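PDB 2Z61: (5-formylfuran-3-yl)methyl phosphate transaminase from Methanococcus jannaschii, which transfers the amino group of alanine to a furancarboxaldehyde phosphate with the help of pyridoxal 5'-phosphate, making the furan precursor of methanofuran. Local coordinates for residues 46-51 / 261-266; 91-97 / 230-236; 104-108 / 243-248; 119-123 / 164-168; 180-184 / 212-216. All coordinates share one frame. Residues are numbered along the deposited sequence.

Contact 1: 46-51 / 261-266; sequences PIVDEG and YAALKA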
# COMPACT_ATOMS: atom_id res chain seq x y z
N PRO A 46 -16.04 17.69 -9.07
CA PRO A 46 -16.93 16.53 -9.15
C PRO A 46 -16.39 15.28 -8.46
O PRO A 46 -17.16 14.45 -7.99
CB PRO A 46 -17.14 16.35 -10.66
CG PRO A 46 -16.03 17.14 -11.29
CD PRO A 46 -15.84 18.30 -10.39
N ILE A 47 -15.06 15.17 -8.39
CA ILE A 47 -14.44 14.02 -7.72
C ILE A 47 -14.57 14.19 -6.21
O ILE A 47 -14.94 13.26 -5.50
CB ILE A 47 -12.94 13.88 -8.10
CG1 ILE A 47 -12.80 13.53 -9.59
CG2 ILE A 47 -12.29 12.78 -7.25
CD1 ILE A 47 -11.38 13.52 -10.11
N VAL A 48 -14.28 15.40 -5.73
CA VAL A 48 -14.39 15.68 -4.30
C VAL A 48 -15.82 15.43 -3.80
O VAL A 48 -16.01 14.77 -2.76
CB VAL A 48 -14.01 17.16 -3.99
CG1 VAL A 48 -14.45 17.54 -2.56
CG2 VAL A 48 -12.50 17.35 -4.13
N ASP A 49 -16.82 15.93 -4.53
CA ASP A 49 -18.22 15.74 -4.12
C ASP A 49 -18.63 14.27 -4.08
O ASP A 49 -19.37 13.85 -3.20
CB ASP A 49 -19.17 16.53 -5.04
CG ASP A 49 -18.92 18.04 -4.99
OD1 ASP A 49 -18.35 18.52 -3.99
OD2 ASP A 49 -19.31 18.76 -5.93
N GLU A 50 -18.15 13.49 -5.03
CA GLU A 50 -18.47 12.07 -5.08
C GLU A 50 -17.86 11.37 -3.86
O GLU A 50 -18.42 10.40 -3.35
CB GLU A 50 -17.94 11.46 -6.38
CG GLU A 50 -18.51 10.11 -6.72
CD GLU A 50 -20.03 10.09 -6.61
OE1 GLU A 50 -20.66 11.12 -6.94
OE2 GLU A 50 -20.58 9.04 -6.22
N GLY A 51 -16.71 11.87 -3.41
CA GLY A 51 -16.07 11.29 -2.25
C GLY A 51 -16.90 11.61 -1.01
O GLY A 51 -17.07 10.78 -0.13
N TYR A 261 -14.80 4.95 -5.51
CA TYR A 261 -16.08 5.53 -5.90
C TYR A 261 -15.94 6.95 -6.39
O TYR A 261 -16.59 7.34 -7.36
CB TYR A 261 -17.09 5.47 -4.74
CG TYR A 261 -17.64 4.08 -4.55
CD1 TYR A 261 -17.17 3.25 -3.54
CD2 TYR A 261 -18.61 3.58 -5.42
CE1 TYR A 261 -17.63 1.94 -3.40
CE2 TYR A 261 -19.08 2.27 -5.30
CZ TYR A 261 -18.59 1.46 -4.29
OH TYR A 261 -19.03 0.16 -4.20
N ALA A 262 -15.07 7.73 -5.76
CA ALA A 262 -14.86 9.11 -6.16
C ALA A 262 -14.25 9.21 -7.56
O ALA A 262 -14.61 10.09 -8.34
CB ALA A 262 -13.96 9.81 -5.15
N ALA A 263 -13.35 8.29 -7.87
CA ALA A 263 -12.67 8.28 -9.17
C ALA A 263 -13.62 8.11 -10.36
O ALA A 263 -13.29 8.52 -11.48
CB ALA A 263 -11.60 7.19 -9.19
N LEU A 264 -14.78 7.50 -10.13
CA LEU A 264 -15.75 7.30 -11.20
C LEU A 264 -16.08 8.64 -11.85
O LEU A 264 -16.32 8.72 -13.05
CB LEU A 264 -17.03 6.65 -10.67
CG LEU A 264 -16.91 5.22 -10.13
CD1 LEU A 264 -18.21 4.82 -9.44
CD2 LEU A 264 -16.59 4.27 -11.27
N LYS A 265 -16.08 9.71 -11.05
CA LYS A 265 -16.39 11.03 -11.57
C LYS A 265 -15.25 11.68 -12.36
O LYS A 265 -15.40 12.77 -12.91
CB LYS A 265 -16.82 11.95 -10.42
CG LYS A 265 -18.19 11.60 -9.85
CD LYS A 265 -19.26 11.75 -10.92
CE LYS A 265 -20.60 11.21 -10.45
NZ LYS A 265 -20.59 9.72 -10.34
N ALA A 266 -14.11 11.01 -12.44
CA ALA A 266 -12.98 11.56 -13.18
C ALA A 266 -13.24 11.55 -14.68
O ALA A 266 -12.60 12.30 -15.43
CB ALA A 266 -11.71 10.77 -12.87
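Contact 1 is a small, partly buried packing of two helical segments: a turn of helix 45-56 lies on residues 261-266, where helix 257-263 gives way to a short 3-10 segment. Gly51 and Ala262 come closest in the backbone, with their CA atoms 4.6 Å apart, and the small residues permit that approach. Ala262 CB sits 3.6 Å from Ile47 O and 3.9 Å from Gly51 N, so the methyl group rests directly on the helix backbone. Ile47 then reaches along the interface, its CG2 4.0 Å from Ala262 CB and its CD1 3.9 Å from Ala266 CB. The chain of Glu50 lies along that of Lys265, CG to CG 3.5 Å, and their charged ends form a long salt bridge, Glu50 OE1 to Lys265 NZ 3.7 Å. Ile47 also packs on Met226, Ala262 on Trp229 and Ala266 on Tyr224, all in the loop just after the cofactor lysine at position 222. The contact thus sets helix 45-56 against a helix that borders the cofactor-lysine loop, while Val48 of the same turn meets Leu55 of the second subunit, at the dimer interface of this class I aminotransferase.

Contact 2: 91-97 / 230-236; sequences NIIITGG and RIGYVIS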
# COMPACT_ATOMS: atom_id res chain seq x y z
N ASN A 91 -8.62 -7.46 -16.96
CA ASN A 91 -7.21 -7.21 -17.22
C ASN A 91 -6.71 -5.98 -16.46
O ASN A 91 -5.61 -5.51 -16.70
CB ASN A 91 -6.97 -6.96 -18.71
CG ASN A 91 -7.26 -8.18 -19.55
OD1 ASN A 91 -7.88 -8.08 -20.61
ND2 ASN A 91 -6.80 -9.34 -19.09
N ILE A 92 -7.54 -5.49 -15.55
CA ILE A 92 -7.21 -4.30 -14.78
C ILE A 92 -7.34 -4.52 -13.27
O ILE A 92 -8.26 -5.18 -12.81
CB ILE A 92 -8.16 -3.14 -15.17
CG1 ILE A 92 -8.22 -3.01 -16.70
CG2 ILE A 92 -7.71 -1.83 -14.52
CD1 ILE A 92 -8.85 -1.71 -17.19
N ILE A 93 -6.40 -3.98 -12.51
CA ILE A 93 -6.47 -4.07 -11.05
C ILE A 93 -6.27 -2.68 -10.46
O ILE A 93 -5.36 -1.95 -10.86
CB ILE A 93 -5.42 -5.02 -10.45
CG1 ILE A 93 -5.71 -6.45 -10.88
CG2 ILE A 93 -5.47 -4.94 -8.94
CD1 ILE A 93 -4.87 -7.48 -10.13
N ILE A 94 -7.13 -2.32 -9.52
CA ILE A 94 -7.03 -1.02 -8.86
C ILE A 94 -6.08 -1.19 -7.67
O ILE A 94 -6.31 -2.01 -6.78
CB ILE A 94 -8.42 -0.55 -8.35
CG1 ILE A 94 -9.44 -0.58 -9.48
CG2 ILE A 94 -8.31 0.85 -7.77
CD1 ILE A 94 -9.01 0.15 -10.76
N THR A 95 -5.00 -0.42 -7.67
CA THR A 95 -3.99 -0.52 -6.60
C THR A 95 -4.03 0.70 -5.68
O THR A 95 -4.71 1.69 -5.95
CB THR A 95 -2.56 -0.62 -7.19
OG1 THR A 95 -2.32 0.48 -8.07
CG2 THR A 95 -2.39 -1.91 -7.97
N GLY A 96 -3.28 0.62 -4.58
CA GLY A 96 -3.22 1.74 -3.65
C GLY A 96 -2.13 2.69 -4.10
O GLY A 96 -1.12 2.85 -3.42
N GLY A 97 -2.34 3.31 -5.25
CA GLY A 97 -1.34 4.21 -5.80
C GLY A 97 -0.53 3.53 -6.89
O GLY A 97 -0.57 2.31 -7.04
N ARG A 230 -4.39 8.03 -2.92
CA ARG A 230 -3.72 6.74 -3.11
C ARG A 230 -4.50 5.75 -3.96
O ARG A 230 -5.08 4.78 -3.45
CB ARG A 230 -3.43 6.09 -1.74
CG ARG A 230 -2.76 6.99 -0.71
CD ARG A 230 -1.29 7.15 -1.00
NE ARG A 230 -1.12 7.95 -2.19
CZ ARG A 230 -0.23 7.70 -3.14
NH1 ARG A 230 0.59 6.66 -3.05
NH2 ARG A 230 -0.21 8.49 -4.19
N ILE A 231 -4.51 5.96 -5.26
CA ILE A 231 -5.21 5.06 -6.15
C ILE A 231 -4.66 5.10 -7.57
O ILE A 231 -4.62 6.15 -8.22
CB ILE A 231 -6.73 5.36 -6.14
CG1 ILE A 231 -7.42 4.56 -7.25
CG2 ILE A 231 -6.99 6.88 -6.26
CD1 ILE A 231 -8.94 4.65 -7.20
N GLY A 232 -4.19 3.95 -8.03
CA GLY A 232 -3.64 3.81 -9.37
C GLY A 232 -4.16 2.50 -9.95
O GLY A 232 -5.09 1.92 -9.40
N TYR A 233 -3.57 2.03 -11.04
CA TYR A 233 -4.01 0.78 -11.61
C TYR A 233 -2.96 0.15 -12.52
O TYR A 233 -2.06 0.82 -13.01
CB TYR A 233 -5.33 0.99 -12.36
CG TYR A 233 -5.25 1.95 -13.53
CD1 TYR A 233 -4.61 1.58 -14.71
CD2 TYR A 233 -5.83 3.22 -13.46
CE1 TYR A 233 -4.55 2.45 -15.80
CE2 TYR A 233 -5.78 4.10 -14.55
CZ TYR A 233 -5.14 3.70 -15.72
OH TYR A 233 -5.10 4.53 -16.81
N VAL A 234 -3.07 -1.16 -12.71
CA VAL A 234 -2.14 -1.87 -13.55
C VAL A 234 -2.92 -2.65 -14.61
O VAL A 234 -3.98 -3.20 -14.32
CB VAL A 234 -1.27 -2.85 -12.72
CG1 VAL A 234 -0.26 -3.54 -13.60
CG2 VAL A 234 -0.56 -2.07 -11.62
N ILE A 235 -2.40 -2.68 -15.83
CA ILE A 235 -3.06 -3.40 -16.91
C ILE A 235 -2.06 -4.36 -17.56
O ILE A 235 -0.92 -3.98 -17.82
CB ILE A 235 -3.60 -2.44 -17.98
CG1 ILE A 235 -4.58 -1.45 -17.35
CG2 ILE A 235 -4.29 -3.24 -19.09
CD1 ILE A 235 -5.04 -0.34 -18.28
N SER A 236 -2.50 -5.59 -17.81
CA SER A 236 -1.65 -6.59 -18.45
C SER A 236 -2.48 -7.81 -18.85
O SER A 236 -3.71 -7.76 -18.80
CB SER A 236 -0.53 -7.00 -17.49
OG SER A 236 0.36 -7.92 -18.09
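Strands 92-95 and 232-235 run antiparallel, their axes 4.4 Å apart at the closest and 154° between their directions. Ile93 and Val234 form one hydrogen-bonded pair (Ile93 N to Val234 O 3.1 Å, Val234 N to Ile93 O 3.0 Å). Thr95 and Gly232 form the next (Thr95 N to Gly232 O 2.9 Å, Gly232 N to Thr95 O 3.1 Å), and a weak bond from Ser236 N to Asn91 O, 3.3 Å, continues the ladder. Ile92 with Ile235 and Ile94 with Tyr233 are the non-hydrogen-bonded pairs between them. Strand 92-95 is the edge of the seven-stranded mixed sheet of the large domain, and 232-235 is its one antiparallel strand, the hallmark topology of fold-type I pyridoxal-phosphate enzymes. On one face Ile92 CG1 meets Ile235 CG1 at 4.0 Å and Ile94 CD1 meets Tyr233 CB at 4.1 Å, beneath helix 69-82. On the other, Thr95 CG2 touches Val234 CG2 at 4.1 Å, while Thr95 OG1 bonds to Gly97 O at 2.7 Å. Gly97 is the N-cap of the next helix; a CB there would strike the Arg230 guanidinium, which has Gly97 CA over one face. Arg230 NH2 bonds to OP2 of the cofactor carried at position 222 and to Thr227 O.

Contact 3: 104-108 / 243-248; sequences FALSS and AILKLQ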
# COMPACT_ATOMS: atom_id res chain seq x y z
N PHE A 104 4.40 -4.32 -7.42
CA PHE A 104 3.74 -5.59 -7.66
C PHE A 104 4.09 -6.14 -9.05
O PHE A 104 4.24 -7.35 -9.22
CB PHE A 104 2.22 -5.43 -7.54
CG PHE A 104 1.73 -5.21 -6.13
CD1 PHE A 104 0.40 -4.86 -5.90
CD2 PHE A 104 2.58 -5.38 -5.04
CE1 PHE A 104 -0.07 -4.69 -4.59
CE2 PHE A 104 2.12 -5.21 -3.74
CZ PHE A 104 0.78 -4.86 -3.51
N ALA A 105 4.21 -5.24 -10.03
CA ALA A 105 4.55 -5.64 -11.40
C ALA A 105 5.92 -6.31 -11.44
O ALA A 105 6.06 -7.42 -11.96
CB ALA A 105 4.53 -4.42 -12.32
N LEU A 106 6.92 -5.63 -10.88
CA LEU A 106 8.28 -6.16 -10.83
C LEU A 106 8.32 -7.49 -10.07
O LEU A 106 8.99 -8.44 -10.51
CB LEU A 106 9.23 -5.14 -10.17
CG LEU A 106 9.65 -3.92 -11.00
CD1 LEU A 106 10.33 -2.89 -10.10
CD2 LEU A 106 10.60 -4.35 -12.12
N SER A 107 7.60 -7.57 -8.95
CA SER A 107 7.58 -8.80 -8.15
C SER A 107 7.12 -10.04 -8.89
O SER A 107 7.66 -11.13 -8.70
CB SER A 107 6.68 -8.63 -6.92
OG SER A 107 7.14 -7.61 -6.05
N SER A 108 6.12 -9.87 -9.75
CA SER A 108 5.55 -10.99 -10.48
C SER A 108 6.39 -11.59 -11.60
O SER A 108 6.08 -12.68 -12.06
CB SER A 108 4.18 -10.59 -11.04
OG SER A 108 4.31 -9.55 -12.00
N ALA A 243 -1.45 -12.92 -11.04
CA ALA A 243 -0.33 -12.96 -10.12
C ALA A 243 -0.32 -11.72 -9.22
O ALA A 243 -0.09 -11.81 -8.02
CB ALA A 243 0.99 -13.06 -10.88
N ILE A 244 -0.57 -10.56 -9.83
CA ILE A 244 -0.60 -9.31 -9.09
C ILE A 244 -1.75 -9.31 -8.10
O ILE A 244 -1.66 -8.71 -7.04
CB ILE A 244 -0.70 -8.10 -10.07
CG1 ILE A 244 0.63 -7.95 -10.82
CG2 ILE A 244 -1.01 -6.81 -9.31
CD1 ILE A 244 0.72 -6.76 -11.73
N LEU A 245 -2.83 -10.01 -8.43
CA LEU A 245 -3.99 -10.10 -7.55
C LEU A 245 -3.62 -10.80 -6.24
O LEU A 245 -4.03 -10.37 -5.16
CB LEU A 245 -5.13 -10.86 -8.23
CG LEU A 245 -6.43 -11.01 -7.43
CD1 LEU A 245 -6.88 -9.65 -6.88
CD2 LEU A 245 -7.51 -11.59 -8.33
N LYS A 246 -2.87 -11.89 -6.34
CA LYS A 246 -2.43 -12.64 -5.16
C LYS A 246 -1.60 -11.74 -4.26
O LYS A 246 -1.76 -11.76 -3.04
CB LYS A 246 -1.62 -13.86 -5.58
CG LYS A 246 -2.39 -14.83 -6.47
CD LYS A 246 -1.46 -15.80 -7.19
CE LYS A 246 -0.60 -16.58 -6.21
NZ LYS A 246 -1.42 -17.51 -5.39
N LEU A 247 -0.72 -10.95 -4.86
CA LEU A 247 0.11 -10.03 -4.09
C LEU A 247 -0.77 -8.99 -3.41
O LEU A 247 -0.59 -8.67 -2.23
CB LEU A 247 1.12 -9.33 -5.01
CG LEU A 247 2.26 -10.18 -5.56
CD1 LEU A 247 3.00 -9.41 -6.63
CD2 LEU A 247 3.21 -10.59 -4.43
N GLN A 248 -1.74 -8.46 -4.16
CA GLN A 248 -2.66 -7.46 -3.64
C GLN A 248 -3.54 -7.99 -2.50
O GLN A 248 -3.74 -7.31 -1.50
CB GLN A 248 -3.56 -6.93 -4.77
CG GLN A 248 -4.71 -6.05 -4.30
CD GLN A 248 -4.56 -4.60 -4.71
OE1 GLN A 248 -3.52 -3.98 -4.48
NE2 GLN A 248 -5.60 -4.04 -5.31
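Apolar contact does most of the work between these two buried helix turns, whose axes pass 9.4 Å apart with 118° between their directions. Phe104 contributes most: its CB lies 3.9 Å from Ile244 CG2 and 4.2 Å from Leu247 CD1. The same leucine methyl touches Ser107 CB at 3.8 Å, and beyond it Ser108 CB meets Ala243 CB at 4.0 Å. A CH-pi contact adds to this, with Leu247 CB 4.3 Å from the centroid of the Phe104 ring, only 13° off the normal. Helices 98-109 and 238-251 follow the paired strands 92-95 and 232-235, and they cross beside the mixed sheet of the large domain, with Ala105 on Ile215 and Ile244 on Ile93. Among the polar groups, Gln248 OE1 comes to the ring edge, 3.5 Å from Phe104 CE1, while its NE2 bonds to Ile94 O and Ser65 O. Ser108 OG turns back to Ala105 O at 2.8 Å. Leu6 of the second subunit packs on Ala243 and Leu247.

Contact 4: 119-123 / 164-168; sequences QNPCY and SNPLG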
# COMPACT_ATOMS: atom_id res chain seq x y z
N GLN A 119 16.35 3.91 -17.62
CA GLN A 119 17.02 5.05 -18.24
C GLN A 119 17.89 5.84 -17.26
O GLN A 119 17.61 5.89 -16.05
CB GLN A 119 15.97 5.98 -18.86
CG GLN A 119 16.53 7.23 -19.52
CD GLN A 119 15.49 7.94 -20.37
OE1 GLN A 119 14.29 7.87 -20.07
NE2 GLN A 119 15.93 8.62 -21.41
N ASN A 120 18.95 6.44 -17.78
CA ASN A 120 19.88 7.27 -17.01
C ASN A 120 19.74 8.67 -17.62
O ASN A 120 20.22 8.91 -18.73
CB ASN A 120 21.32 6.79 -17.21
CG ASN A 120 22.30 7.40 -16.20
OD1 ASN A 120 22.06 8.47 -15.64
ND2 ASN A 120 23.41 6.71 -15.99
N PRO A 121 19.10 9.62 -16.91
CA PRO A 121 18.47 9.58 -15.58
C PRO A 121 17.04 9.04 -15.58
O PRO A 121 16.40 8.95 -16.62
CB PRO A 121 18.51 11.04 -15.17
CG PRO A 121 18.15 11.72 -16.46
CD PRO A 121 19.01 10.98 -17.48
N CYS A 122 16.54 8.71 -14.39
CA CYS A 122 15.18 8.19 -14.23
C CYS A 122 14.66 8.39 -12.80
O CYS A 122 15.33 9.00 -11.96
CB CYS A 122 15.14 6.70 -14.57
SG CYS A 122 15.62 5.59 -13.23
N TYR A 123 13.47 7.87 -12.53
CA TYR A 123 12.83 7.95 -11.22
C TYR A 123 13.70 7.18 -10.21
O TYR A 123 13.92 5.98 -10.36
CB TYR A 123 11.44 7.33 -11.28
CG TYR A 123 10.59 7.53 -10.05
CD1 TYR A 123 9.92 6.46 -9.45
CD2 TYR A 123 10.43 8.80 -9.49
CE1 TYR A 123 9.11 6.64 -8.34
CE2 TYR A 123 9.62 9.00 -8.38
CZ TYR A 123 8.97 7.92 -7.81
OH TYR A 123 8.17 8.12 -6.70
N SER A 164 8.90 11.19 -18.91
CA SER A 164 9.76 10.84 -17.78
C SER A 164 9.96 11.85 -16.67
O SER A 164 9.85 13.05 -16.84
CB SER A 164 11.19 10.64 -18.24
OG SER A 164 11.76 11.87 -18.64
N ASN A 165 10.11 11.35 -15.54
CA ASN A 165 10.58 12.12 -14.41
C ASN A 165 11.91 11.70 -14.28
O ASN A 165 11.86 10.52 -14.15
CB ASN A 165 9.63 11.93 -13.22
CG ASN A 165 10.31 12.13 -11.88
OD1 ASN A 165 11.20 12.97 -11.74
ND2 ASN A 165 9.90 11.35 -10.89
N PRO A 166 13.00 12.44 -14.25
CA PRO A 166 13.19 13.86 -14.26
C PRO A 166 13.20 14.60 -15.61
O PRO A 166 13.11 15.91 -15.57
CB PRO A 166 14.59 13.97 -13.67
CG PRO A 166 15.30 12.78 -14.19
CD PRO A 166 14.25 11.72 -14.37
N LEU A 167 13.34 14.02 -16.77
CA LEU A 167 13.47 14.73 -18.05
C LEU A 167 12.30 15.54 -18.60
O LEU A 167 12.51 16.59 -19.19
CB LEU A 167 13.94 13.74 -19.12
CG LEU A 167 15.28 13.06 -18.81
CD1 LEU A 167 15.54 11.92 -19.78
CD2 LEU A 167 16.39 14.10 -18.89
N GLY A 168 11.07 15.07 -18.41
CA GLY A 168 9.94 15.81 -18.94
C GLY A 168 9.79 15.56 -20.43
O GLY A 168 9.03 16.25 -21.12
O HOH W 1 12.29 7.56 -15.37
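Two prolines, each after a cis peptide bond, shape this meeting of loops beyond strands 115-119 and 155-161. Pro121 CB packs on Pro166 CG at 3.8 Å, and Leu167, with chi1 m and chi2 t, brings CD2 to 3.8 Å from Pro121 CG. Extended Gln119, t at chi1 and chi2, lays NE2 3.7 Å from Leu167 CD1. Asn165 is t at chi1 and so sends its amide towards the Tyr123 ring, with ND2 3.0 Å from Tyr123 CD2. Both ends of that amide are hydrogen-bonded: ND2 to O3 of the pyridoxal group at position 222, and OD1 to Arg347. Between the backbones sits one water, which accepts from Tyr123 N at 3.1 Å and stands 3.2 Å from Asn165 O. Gly168, with positive phi, closes the turn through Gly168 N to Ser164 O, 2.8 Å. With no direct hydrogen bond between the loops, apolar contacts of the prolines and Leu167 join them, a water lies between the backbones, and the Asn165 amide is shared between the pyridoxal O3 and Arg347.

Contact 5: 180-184 / 212-216; sequences YENIP and EKTIL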
# COMPACT_ATOMS: atom_id res chain seq x y z
N TYR A 180 10.09 -4.42 -27.82
CA TYR A 180 9.17 -5.51 -28.10
C TYR A 180 9.75 -6.64 -28.95
O TYR A 180 9.23 -7.75 -28.93
CB TYR A 180 7.88 -4.99 -28.73
CG TYR A 180 6.99 -4.33 -27.71
CD1 TYR A 180 6.92 -2.94 -27.60
CD2 TYR A 180 6.26 -5.10 -26.80
CE1 TYR A 180 6.15 -2.33 -26.62
CE2 TYR A 180 5.49 -4.50 -25.81
CZ TYR A 180 5.44 -3.12 -25.72
OH TYR A 180 4.67 -2.52 -24.75
N GLU A 181 10.80 -6.34 -29.70
CA GLU A 181 11.44 -7.36 -30.54
C GLU A 181 12.57 -8.03 -29.76
O GLU A 181 12.83 -9.22 -29.93
CB GLU A 181 12.05 -6.74 -31.81
CG GLU A 181 11.04 -6.44 -32.94
CD GLU A 181 10.39 -7.69 -33.50
OE1 GLU A 181 9.34 -7.57 -34.18
OE2 GLU A 181 10.92 -8.80 -33.27
N ASN A 182 13.21 -7.27 -28.88
CA ASN A 182 14.35 -7.77 -28.13
C ASN A 182 14.26 -8.04 -26.63
O ASN A 182 15.08 -8.79 -26.09
CB ASN A 182 15.51 -6.82 -28.40
CG ASN A 182 15.83 -6.72 -29.86
OD1 ASN A 182 16.30 -7.68 -30.45
ND2 ASN A 182 15.55 -5.58 -30.46
N ILE A 183 13.30 -7.43 -25.94
CA ILE A 183 13.21 -7.62 -24.50
C ILE A 183 11.97 -8.39 -24.06
O ILE A 183 10.86 -8.08 -24.45
CB ILE A 183 13.24 -6.24 -23.81
CG1 ILE A 183 14.49 -5.48 -24.28
CG2 ILE A 183 13.25 -6.41 -22.29
CD1 ILE A 183 14.58 -4.06 -23.79
N PRO A 184 12.16 -9.42 -23.22
CA PRO A 184 11.02 -10.22 -22.77
C PRO A 184 9.84 -9.48 -22.11
O PRO A 184 8.69 -9.84 -22.34
CB PRO A 184 11.66 -11.28 -21.86
CG PRO A 184 12.97 -10.67 -21.46
CD PRO A 184 13.43 -9.95 -22.68
N GLU A 212 0.76 -8.92 -24.36
CA GLU A 212 1.44 -10.20 -24.33
C GLU A 212 2.71 -10.11 -23.50
O GLU A 212 3.03 -11.03 -22.74
CB GLU A 212 1.81 -10.64 -25.75
CG GLU A 212 0.62 -10.86 -26.66
CD GLU A 212 1.02 -11.22 -28.08
OE1 GLU A 212 0.12 -11.41 -28.93
OE2 GLU A 212 2.24 -11.31 -28.35
N LYS A 213 3.43 -9.01 -23.64
CA LYS A 213 4.67 -8.84 -22.90
C LYS A 213 4.82 -7.46 -22.26
O LYS A 213 5.93 -7.00 -21.99
CB LYS A 213 5.86 -9.13 -23.81
CG LYS A 213 5.89 -8.30 -25.09
CD LYS A 213 6.91 -8.83 -26.08
CE LYS A 213 8.26 -9.07 -25.43
NZ LYS A 213 9.25 -9.67 -26.37
N THR A 214 3.70 -6.79 -22.01
CA THR A 214 3.77 -5.49 -21.37
C THR A 214 2.90 -5.39 -20.12
O THR A 214 1.85 -6.03 -20.01
CB THR A 214 3.36 -4.33 -22.32
OG1 THR A 214 2.06 -3.85 -21.96
CG2 THR A 214 3.33 -4.78 -23.75
N ILE A 215 3.37 -4.59 -19.17
CA ILE A 215 2.63 -4.33 -17.95
C ILE A 215 2.55 -2.81 -17.94
O ILE A 215 3.57 -2.13 -17.89
CB ILE A 215 3.35 -4.83 -16.69
CG1 ILE A 215 3.65 -6.32 -16.83
CG2 ILE A 215 2.48 -4.58 -15.47
CD1 ILE A 215 4.27 -6.96 -15.61
N LEU A 216 1.34 -2.29 -18.02
CA LEU A 216 1.11 -0.86 -18.06
C LEU A 216 0.73 -0.33 -16.68
O LEU A 216 -0.17 -0.86 -16.02
CB LEU A 216 0.01 -0.57 -19.09
CG LEU A 216 -0.21 0.85 -19.60
CD1 LEU A 216 -1.20 0.81 -20.75
CD2 LEU A 216 -0.71 1.76 -18.48
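Tyr180 turns the edge of its ring to Lys213, with CD2 3.6 Å from Lys213 CG, so that CG lies near the ring plane. Thr214 CG2 also sits at that edge; the model is too tight there for its distance to mean much. The contact belongs to the alpha/beta large domain: helix 173-182 is the connection in a beta-alpha-beta unit from strand 155-161 to its parallel neighbour 185-189, and strand 214-219 lies next to 185-189, also parallel. Tyr180 is in the last turn of that helix, and Ile183 is the first residue to leave helical geometry, just before the chain enters strand 185-189. Lys213 precedes its own strand and points its side chain across to this turn. Its conformation, p at chi1 and t at chi2, carries the ammonium group to the helix end, where carbonyl oxygens have no further turn to bond to and a positive charge is welcome. Lys213 NZ donates to Tyr180 O at 3.2 Å. Asp208 takes the backbone NH of Lys213 and that of Glu212, and packs on Tyr180 as well. The lysine chain passes close under the turn, with Lys213 CE 2.9 Å from Ile183 O and 3.2 Å from Pro184 O.

Overall arrangement
Contacts 2 and 3 form one buried block, their centres 11 Å apart: the strands paired in contact 2 lead into the helices crossed in contact 3, and Val234 CG1 packs on Ile244 CD1 at 3.8 Å. Contact 5 joins the same sheet through strand 214-219, where Leu216 N meets Ile235 O at 2.8 Å, but it sits at a partly exposed margin and relies on a lysine. Contact 1, also partly buried, touches contact 2 only through Ala263 CB and Ile231 CD1, 4.2 Å, and ends in a charged pair. Contact 4 is buried and touches none of the others, yet Asn165 there and Arg230 in contact 2 both bind the cofactor. Backbone bonding dominates contact 2, apolar packing contacts 3 and 4.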